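Local coordinates for protein N-acetylmuramoyl-l-alanine amidase (Bartonella henselae, PDB 3NE8) that probably cleaves, as a zinc-dependent amidase, the bond between N-acetylmuramic acid and L-alanine in peptidoglycan during bacterial cell division, at residues G93-T98 / P170-D175; H145-N150 / D183-L188; S157-S162 / A213-Y218. All blocks are in the same frame, centred on the assembly; numbering follows the deposited sequence. Where two conformers were deposited one is given.

Contact 1 (G93-T98 / P170-D175); sequences GATVYT and PHRYAD
Thr95 to Thr98 pair with Pro170 to Tyr173 as two parallel strands whose axes come within 4.5 Å and run 35° apart. The ladder begins with Val96 N donating to Pro170 O at 2.8 Å. Val96 O then takes Arg172 N, and Arg172 O takes Thr98 N. A longer bond of 3.3 Å joins Ala174 N to Thr98 O.

On the face carrying Val96, His171 and Thr98, the His171 ring turns its edge to the neighbouring strand and its NE2 meets Thr98 OG1 at 2.8 Å, a hydrogen bond in which either atom could be the donor. A chi1 of 48° puts OG1 between the backbone N and the carbonyl carbon of Thr98, from where it meets NE2; the two side chains cross at about a right angle. The ring's other nitrogen, ND1, is bonded to Lys229 of the second subunit. On the opposite face Tyr97 and Arg172 lie side by side, with Tyr97 CE1 3.5 Å from Arg172 CB. Their polar ends separate: Tyr97 OH bonds to Tyr193, while the guanidinium reaches Asn168 O and Asn169 O and forms a salt bridge with Asp105.

This parallel pairing closes one edge of the chain's mixed sheet, about 9 Å from the bound zinc at the Tyr97 side chain. Strand 94-99 has antiparallel strand 186-190 on its other side. Helix 135-161 covers the Val96 and His171 face; helix 106-116 packs against Tyr97 and Arg172.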
loop_
_atom_site.group_PDB
_atom_site.type_symbol
_atom_site.label_atom_id
_atom_site.label_comp_id
_atom_site.label_asym_id
_atom_site.label_seq_id
_atom_site.Cartn_x
_atom_site.Cartn_y
_atom_site.Cartn_z
ATOM N N GLY A 93 16.681 -13.257 -13.022
ATOM C CA GLY A 93 16.438 -12.391 -11.886
ATOM C C GLY A 93 15.096 -12.628 -11.225
ATOM O O GLY A 93 14.142 -13.103 -11.846
ATOM N N ALA A 94 15.019 -12.297 -9.944
ATOM C CA ALA A 94 13.773 -12.437 -9.202
ATOM C C ALA A 94 12.669 -11.602 -9.847
ATOM O O ALA A 94 12.919 -10.498 -10.341
ATOM C CB ALA A 94 13.975 -12.044 -7.745
ATOM N N THR A 95 11.452 -12.141 -9.838
ATOM C CA THR A 95 10.288 -11.484 -10.417
ATOM C C THR A 95 9.089 -11.749 -9.522
ATOM O O THR A 95 8.978 -12.828 -8.928
ATOM C CB THR A 95 9.933 -12.070 -11.810
ATOM O OG1 THR A 95 11.124 -12.285 -12.575
ATOM C CG2 THR A 95 9.015 -11.146 -12.590
ATOM N N VAL A 96 8.181 -10.780 -9.437
ATOM C CA VAL A 96 6.914 -10.975 -8.739
ATOM C C VAL A 96 5.768 -10.736 -9.707
ATOM O O VAL A 96 5.722 -9.698 -10.393
ATOM C CB VAL A 96 6.756 -10.053 -7.518
ATOM C CG1 VAL A 96 5.495 -10.426 -6.744
ATOM C CG2 VAL A 96 7.973 -10.126 -6.619
ATOM N N TYR A 97 4.847 -11.689 -9.771
ATOM C CA TYR A 97 3.664 -11.589 -10.613
ATOM C C TYR A 97 2.401 -11.471 -9.778
ATOM O O TYR A 97 2.241 -12.141 -8.756
ATOM C CB TYR A 97 3.514 -12.814 -11.531
ATOM C CG TYR A 97 4.637 -12.989 -12.518
ATOM C CD1 TYR A 97 4.516 -12.521 -13.820
ATOM C CD2 TYR A 97 5.816 -13.622 -12.154
ATOM C CE1 TYR A 97 5.552 -12.681 -14.734
ATOM C CE2 TYR A 97 6.849 -13.784 -13.053
ATOM C CZ TYR A 97 6.718 -13.310 -14.344
ATOM O OH TYR A 97 7.750 -13.449 -15.259
ATOM N N THR A 98 1.500 -10.603 -10.226
ATOM C CA THR A 98 0.137 -10.544 -9.711
ATOM C C THR A 98 -0.826 -10.938 -10.827
ATOM O O THR A 98 -0.413 -11.052 -11.990
ATOM C CB THR A 98 -0.204 -9.142 -9.183
ATOM O OG1 THR A 98 0.191 -8.152 -10.144
ATOM C CG2 THR A 98 0.549 -8.891 -7.898
ATOM N N PRO A 170 10.452 -5.825 -12.707
ATOM C CA PRO A 170 10.318 -7.009 -11.849
ATOM C C PRO A 170 8.917 -7.241 -11.288
ATOM O O PRO A 170 8.695 -8.316 -10.723
ATOM C CB PRO A 170 11.311 -6.726 -10.718
ATOM C CG PRO A 170 11.319 -5.246 -10.612
ATOM C CD PRO A 170 11.184 -4.737 -12.035
ATOM N N HIS A 171 8.002 -6.286 -11.417
ATOM C CA HIS A 171 6.602 -6.565 -11.128
ATOM C C HIS A 171 5.842 -6.729 -12.434
ATOM O O HIS A 171 5.662 -5.763 -13.173
ATOM C CB HIS A 171 5.948 -5.482 -10.265
ATOM C CG HIS A 171 4.478 -5.692 -10.080
ATOM N ND1 HIS A 171 3.560 -4.664 -10.107
ATOM C CD2 HIS A 171 3.761 -6.830 -9.931
ATOM C CE1 HIS A 171 2.345 -5.158 -9.944
ATOM N NE2 HIS A 171 2.441 -6.472 -9.834
ATOM N N ARG A 172 5.412 -7.956 -12.712
ATOM C CA ARG A 172 4.678 -8.279 -13.925
ATOM C C ARG A 172 3.331 -8.893 -13.567
ATOM O O ARG A 172 2.997 -9.055 -12.388
ATOM C CB ARG A 172 5.505 -9.209 -14.816
ATOM C CG ARG A 172 6.838 -8.593 -15.203
ATOM C CD ARG A 172 7.621 -9.421 -16.196
ATOM N NE ARG A 172 8.916 -8.799 -16.466
ATOM C CZ ARG A 172 9.617 -8.972 -17.580
ATOM N NH1 ARG A 172 9.154 -9.749 -18.552
ATOM N NH2 ARG A 172 10.787 -8.362 -17.717
ATOM N N TYR A 173 2.534 -9.224 -14.575
ATOM C CA TYR A 173 1.210 -9.771 -14.305
ATOM C C TYR A 173 0.662 -10.524 -15.502
ATOM O O TYR A 173 1.006 -10.239 -16.653
ATOM C CB TYR A 173 0.232 -8.686 -13.829
ATOM C CG TYR A 173 0.295 -7.405 -14.621
ATOM C CD1 TYR A 173 -0.444 -7.245 -15.781
ATOM C CD2 TYR A 173 1.081 -6.346 -14.190
ATOM C CE1 TYR A 173 -0.387 -6.064 -16.509
ATOM C CE2 TYR A 173 1.144 -5.164 -14.907
ATOM C CZ TYR A 173 0.407 -5.035 -16.060
ATOM O OH TYR A 173 0.459 -3.861 -16.783
ATOM N N ALA A 174 -0.161 -11.521 -15.212
ATOM C CA ALA A 174 -0.810 -12.321 -16.236
ATOM C C ALA A 174 -1.857 -13.174 -15.549
ATOM O O ALA A 174 -2.009 -13.116 -14.328
ATOM C CB ALA A 174 0.203 -13.193 -16.983
ATOM N N ASP A 175 -2.584 -13.965 -16.329
ATOM C CA ASP A 175 -3.738 -14.689 -15.819
ATOM C C ASP A 175 -3.340 -16.040 -15.209
ATOM O O ASP A 175 -3.686 -17.103 -15.730
ATOM C CB ASP A 175 -4.748 -14.864 -16.955
ATOM C CG ASP A 175 -6.090 -15.372 -16.481
ATOM O OD1 ASP A 175 -6.423 -15.221 -15.289
ATOM O OD2 ASP A 175 -6.827 -15.920 -17.329
#

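Contact 2 (H145-N150 / D183-L188); sequences HAFSIN and DVPSVL
Ser148 and Phe147 on helix 135-161 meet Pro185 and Ser186 in a buried helix-on-sheet contact, placed where the chain enters strand 186-190. Its one hydrogen bond across the segments runs from Ser186 N to Ser148 OG, 2.9 Å long with an angle of 160° at the hydrogen. With chi1 at -59°, OG stands beside its own backbone N and anti to the carbonyl carbon; there it also bonds to Thr144 O, one turn back. This buried hydroxyl thus accepts from the first amide of the strand and is bonded to a carbonyl of its own helix, both bonds being made inside the protein.

The same OG lies 3.3 Å from Pro185 CA. Next to this bond, Phe147 and Pro185 run alongside each other and point the same way, with Phe147 CB 3.5 Å from Pro185 CG. The phenyl ring leads away from 183-188 and makes a cation-pi contact with Arg227, which also packs on Pro185. Farther along the strand, Val187 CG1 approaches Ser148 O at 3.6 Å. The CB bond of Ser186 points away from the helix, and its OG donates to Val184 O at 2.8 Å from above the carbonyl plane.

His145 and Ala146 on the helix bond to Met231 and Tyr226 of the second subunit. Helix 206-227 flanks this site, Phe223 and Tyr226 of the same chain packing on Phe147, and strand 186-190 is bordered by strands 77-82 and 94-99.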
loop_
_atom_site.group_PDB
_atom_site.type_symbol
_atom_site.label_atom_id
_atom_site.label_comp_id
_atom_site.label_asym_id
_atom_site.label_seq_id
_atom_site.Cartn_x
_atom_site.Cartn_y
_atom_site.Cartn_z
ATOM N N HIS A 145 -7.000 -7.270 -4.679
ATOM C CA HIS A 145 -5.995 -6.940 -5.671
ATOM C C HIS A 145 -5.102 -5.784 -5.211
ATOM O O HIS A 145 -3.894 -5.791 -5.431
ATOM C CB HIS A 145 -6.657 -6.622 -7.006
ATOM C CG HIS A 145 -5.705 -6.661 -8.151
ATOM N ND1 HIS A 145 -5.552 -5.616 -9.032
ATOM C CD2 HIS A 145 -4.839 -7.623 -8.547
ATOM C CE1 HIS A 145 -4.636 -5.935 -9.929
ATOM N NE2 HIS A 145 -4.186 -7.146 -9.656
ATOM N N ALA A 146 -5.703 -4.789 -4.574
ATOM C CA ALA A 146 -4.921 -3.682 -4.028
ATOM C C ALA A 146 -3.854 -4.210 -3.071
ATOM O O ALA A 146 -2.709 -3.768 -3.096
ATOM C CB ALA A 146 -5.821 -2.674 -3.330
ATOM N N PHE A 147 -4.222 -5.188 -2.242
ATOM C CA PHE A 147 -3.271 -5.785 -1.311
ATOM C C PHE A 147 -2.197 -6.589 -2.037
ATOM O O PHE A 147 -1.027 -6.500 -1.687
ATOM C CB PHE A 147 -3.988 -6.662 -0.282
ATOM C CG PHE A 147 -4.726 -5.885 0.766
ATOM C CD1 PHE A 147 -4.102 -4.846 1.440
ATOM C CD2 PHE A 147 -6.032 -6.197 1.096
ATOM C CE1 PHE A 147 -4.782 -4.128 2.417
ATOM C CE2 PHE A 147 -6.715 -5.495 2.079
ATOM C CZ PHE A 147 -6.087 -4.451 2.735
ATOM N N SER A 148 -2.586 -7.360 -3.052
ATOM C CA SER A 148 -1.607 -8.135 -3.820
ATOM C C SER A 148 -0.546 -7.236 -4.435
ATOM O O SER A 148 0.652 -7.532 -4.396
ATOM C CB SER A 148 -2.298 -8.927 -4.926
ATOM O OG SER A 148 -3.269 -9.805 -4.374
ATOM N N ILE A 149 -0.998 -6.141 -5.033
ATOM C CA ILE A 149 -0.129 -5.144 -5.664
ATOM C C ILE A 149 0.818 -4.520 -4.633
ATOM O O ILE A 149 2.018 -4.361 -4.866
ATOM C CB ILE A 149 -0.977 -4.016 -6.338
ATOM C CG1 ILE A 149 -1.781 -4.546 -7.537
ATOM C CG2 ILE A 149 -0.093 -2.859 -6.785
ATOM C CD1 ILE A 149 -0.930 -5.071 -8.675
ATOM N N ASN A 150 0.244 -4.132 -3.499
ATOM C CA ASN A 150 1.037 -3.545 -2.430
ATOM C C ASN A 150 2.149 -4.490 -2.001
ATOM O O ASN A 150 3.308 -4.091 -1.879
ATOM C CB ASN A 150 0.150 -3.193 -1.236
ATOM C CG ASN A 150 0.949 -2.690 -0.062
ATOM O OD1 ASN A 150 1.391 -3.458 0.769
ATOM N ND2 ASN A 150 1.150 -1.382 0.003
ATOM N N ASP A 183 -10.401 -13.522 -2.261
ATOM C CA ASP A 183 -10.412 -13.046 -0.879
ATOM C C ASP A 183 -9.075 -13.180 -0.147
ATOM O O ASP A 183 -8.994 -12.917 1.051
ATOM C CB ASP A 183 -11.510 -13.773 -0.077
ATOM C CG ASP A 183 -11.356 -15.298 -0.085
ATOM O OD1 ASP A 183 -11.895 -15.939 0.847
ATOM O OD2 ASP A 183 -10.724 -15.851 -1.003
ATOM N N VAL A 184 -8.033 -13.593 -0.861
ATOM C CA VAL A 184 -6.706 -13.712 -0.263
ATOM C C VAL A 184 -5.693 -13.028 -1.173
ATOM O O VAL A 184 -5.524 -13.437 -2.317
ATOM C CB VAL A 184 -6.277 -15.193 -0.074
ATOM C CG1 VAL A 184 -4.911 -15.261 0.580
ATOM C CG2 VAL A 184 -7.314 -15.975 0.717
ATOM N N PRO A 185 -5.012 -11.985 -0.671
ATOM C CA PRO A 185 -3.975 -11.342 -1.487
ATOM C C PRO A 185 -2.964 -12.395 -1.917
ATOM O O PRO A 185 -2.539 -13.191 -1.068
ATOM C CB PRO A 185 -3.351 -10.327 -0.517
ATOM C CG PRO A 185 -4.477 -10.004 0.428
ATOM C CD PRO A 185 -5.193 -11.318 0.631
ATOM N N SER A 186 -2.588 -12.409 -3.195
ATOM C CA SER A 186 -1.804 -13.498 -3.769
ATOM C C SER A 186 -0.764 -12.975 -4.736
ATOM O O SER A 186 -1.074 -12.122 -5.592
ATOM C CB SER A 186 -2.725 -14.469 -4.530
ATOM O OG SER A 186 -3.690 -15.069 -3.678
ATOM N N VAL A 187 0.457 -13.500 -4.630
ATOM C CA VAL A 187 1.488 -13.222 -5.614
ATOM C C VAL A 187 2.196 -14.513 -5.990
ATOM O O VAL A 187 2.204 -15.485 -5.216
ATOM C CB VAL A 187 2.540 -12.192 -5.109
ATOM C CG1 VAL A 187 1.876 -10.871 -4.726
ATOM C CG2 VAL A 187 3.362 -12.751 -3.945
ATOM N N LEU A 188 2.819 -14.509 -7.161
ATOM C CA LEU A 188 3.669 -15.598 -7.605
ATOM C C LEU A 188 5.083 -15.051 -7.719
ATOM O O LEU A 188 5.326 -14.069 -8.431
ATOM C CB LEU A 188 3.172 -16.157 -8.942
ATOM C CG LEU A 188 3.906 -17.381 -9.498
ATOM C CD1 LEU A 188 2.959 -18.220 -10.343
ATOM C CD2 LEU A 188 5.150 -17.006 -10.281
#

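Contact 3 (S157-S162 / A213-Y218); sequences SNLSKS and AASIAY
Ser215 is the first residue of 213-218 to touch 157-162, and its CA lies 6.1 Å from that of Leu159. Its CB bond points toward the other helix, and OG, anti to the backbone N with chi1 at 178°, reaches in beside the backbone of Asn158 and Leu159. Leu159 CD2 comes to 3.6 Å from this OG, so that a methyl group borders the hydroxyl. The Asn158 carbonyl oxygen lies 3.4 Å from OG. One water is hydrogen-bonded to both serine hydroxyls, standing 2.7 Å from Ser215 OG and 2.6 Å from Ser162 OG. Ser162 is the first residue past the end of its helix, and the water joins this helix end to the neighbouring helix.

This is the last turn of helix 135-161 laid against helix 206-227, the last helix of the amidase chain. The axes of the two segments pass 9.1 Å apart and run in broadly opposed directions, 137° apart. Ile216, next in sequence, turns its side chain to helix 28-45, where it packs on Phe35 and Leu39; Ala217 also meets that helix, at Leu43.

At Tyr218 the chain comes back to the contact. The side chains of Tyr218 and Asn158 cross at about a right angle, their ring and amide planes 67° apart, with Asn158 CG in the ring plane at its edge. Tyr218 CD2 is 3.7 Å from Asn158 ND2, a nitrogen held by hydrogen bonds to Gln222 and Ser219 of the following turn of helix 206-227.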
loop_
_atom_site.group_PDB
_atom_site.type_symbol
_atom_site.label_atom_id
_atom_site.label_comp_id
_atom_site.label_asym_id
_atom_site.label_seq_id
_atom_site.Cartn_x
_atom_site.Cartn_y
_atom_site.Cartn_z
ATOM N N SER A 157 10.876 -3.790 -3.743
ATOM C CA SER A 157 11.644 -2.742 -3.071
ATOM C C SER A 157 12.700 -3.333 -2.136
ATOM O O SER A 157 13.859 -2.923 -2.155
ATOM C CB SER A 157 10.702 -1.828 -2.284
ATOM O OG SER A 157 11.424 -0.810 -1.606
ATOM N N ASN A 158 12.304 -4.292 -1.310
ATOM C CA ASN A 158 13.231 -4.872 -0.345
ATOM C C ASN A 158 14.266 -5.809 -0.958
ATOM O O ASN A 158 15.399 -5.871 -0.488
ATOM C CB ASN A 158 12.476 -5.547 0.797
ATOM C CG ASN A 158 11.844 -4.541 1.729
ATOM O OD1 ASN A 158 12.455 -3.519 2.056
ATOM N ND2 ASN A 158 10.626 -4.812 2.157
ATOM N N LEU A 159 13.895 -6.516 -2.019
ATOM C CA LEU A 159 14.887 -7.330 -2.724
ATOM C C LEU A 159 15.982 -6.422 -3.266
ATOM O O LEU A 159 17.167 -6.741 -3.176
ATOM C CB LEU A 159 14.255 -8.139 -3.852
ATOM C CG LEU A 159 13.355 -9.294 -3.421
ATOM C CD1 LEU A 159 12.689 -9.888 -4.648
ATOM C CD2 LEU A 159 14.155 -10.338 -2.676
ATOM N N SER A 160 15.583 -5.284 -3.819
ATOM C CA SER A 160 16.536 -4.327 -4.357
ATOM C C SER A 160 17.463 -3.800 -3.263
ATOM O O SER A 160 18.676 -3.718 -3.452
ATOM C CB SER A 160 15.789 -3.176 -5.028
ATOM O OG SER A 160 16.688 -2.197 -5.516
ATOM N N LYS A 161 16.889 -3.448 -2.116
ATOM C CA LYS A 161 17.687 -2.950 -0.999
ATOM C C LYS A 161 18.674 -4.007 -0.507
ATOM O O LYS A 161 19.740 -3.679 0.016
ATOM C CB LYS A 161 16.788 -2.484 0.149
ATOM C CG LYS A 161 15.941 -1.273 -0.185
ATOM C CD LYS A 161 15.083 -0.859 0.999
ATOM C CE LYS A 161 14.281 0.396 0.681
ATOM N NZ LYS A 161 13.484 0.863 1.848
ATOM N N SER A 162 18.315 -5.274 -0.686
ATOM C CA SER A 162 19.172 -6.387 -0.281
ATOM C C SER A 162 20.145 -6.814 -1.380
ATOM O O SER A 162 20.839 -7.822 -1.243
ATOM C CB SER A 162 18.325 -7.579 0.156
ATOM O OG SER A 162 17.560 -7.271 1.308
ATOM N N ALA A 213 14.957 -15.454 1.092
ATOM C CA ALA A 213 13.847 -15.742 1.984
ATOM C C ALA A 213 13.781 -14.731 3.128
ATOM O O ALA A 213 12.696 -14.305 3.520
ATOM C CB ALA A 213 13.958 -17.173 2.517
ATOM N N ALA A 214 14.935 -14.343 3.661
ATOM C CA ALA A 214 14.969 -13.367 4.747
ATOM C C ALA A 214 14.385 -12.029 4.303
ATOM O O ALA A 214 13.671 -11.365 5.070
ATOM C CB ALA A 214 16.375 -13.186 5.268
ATOM N N SER A 215 14.683 -11.624 3.069
ATOM C CA SER A 215 14.157 -10.373 2.540
ATOM C C SER A 215 12.640 -10.465 2.383
ATOM O O SER A 215 11.899 -9.547 2.749
ATOM C CB SER A 215 14.814 -10.067 1.196
ATOM O OG SER A 215 14.286 -8.870 0.640
ATOM N N ILE A 216 12.162 -11.571 1.826
ATOM C CA ILE A 216 10.721 -11.748 1.694
ATOM C C ILE A 216 10.033 -11.763 3.057
ATOM O O ILE A 216 8.964 -11.171 3.225
ATOM C CB ILE A 216 10.383 -12.993 0.855
ATOM C CG1 ILE A 216 10.948 -12.822 -0.558
ATOM C CG2 ILE A 216 8.878 -13.242 0.821
ATOM C CD1 ILE A 216 10.862 -14.040 -1.411
ATOM N N ALA A 217 10.658 -12.390 4.050
ATOM C CA ALA A 217 10.082 -12.425 5.394
ATOM C C ALA A 217 9.950 -11.014 5.968
ATOM O O ALA A 217 8.941 -10.687 6.604
ATOM C CB ALA A 217 10.907 -13.312 6.316
ATOM N N TYR A 218 10.950 -10.173 5.729
ATOM C CA TYR A 218 10.889 -8.781 6.149
ATOM C C TYR A 218 9.729 -8.067 5.458
ATOM O O TYR A 218 8.976 -7.322 6.100
ATOM C CB TYR A 218 12.222 -8.089 5.851
ATOM C CG TYR A 218 12.273 -6.634 6.265
ATOM C CD1 TYR A 218 12.313 -6.271 7.605
ATOM C CD2 TYR A 218 12.283 -5.627 5.315
ATOM C CE1 TYR A 218 12.361 -4.935 7.985
ATOM C CE2 TYR A 218 12.336 -4.286 5.685
ATOM C CZ TYR A 218 12.370 -3.954 7.017
ATOM O OH TYR A 218 12.422 -2.621 7.365
HETATM O O HOH W 1 15.209 -7.041 2.415
#

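How the contacts relate
Contacts 1 and 2 lie in the buried interior and meet around one sheet: Tyr97 N to Leu188 O, 2.8 Å, is a probable hydrogen bond between neighbouring strands 94-99 and 186-190, and Ile149 CD1 packs on both His171 and Thr98. Contact 3 is nearer the surface, about 17 Å centre to centre from contact 2, yet both use helix 135-161. Packing of Ala94 CB on Leu159 CD1 joins it to contact 1. The chemistry follows the setting: backbone pairing between strands, with one side-chain bond added, in 93-98 / 170-175, one side-chain-to-backbone bond between helix and strand in 145-150 / 183-188, and a water-bridged pair of hydroxyls between helices in 157-162 / 213-218.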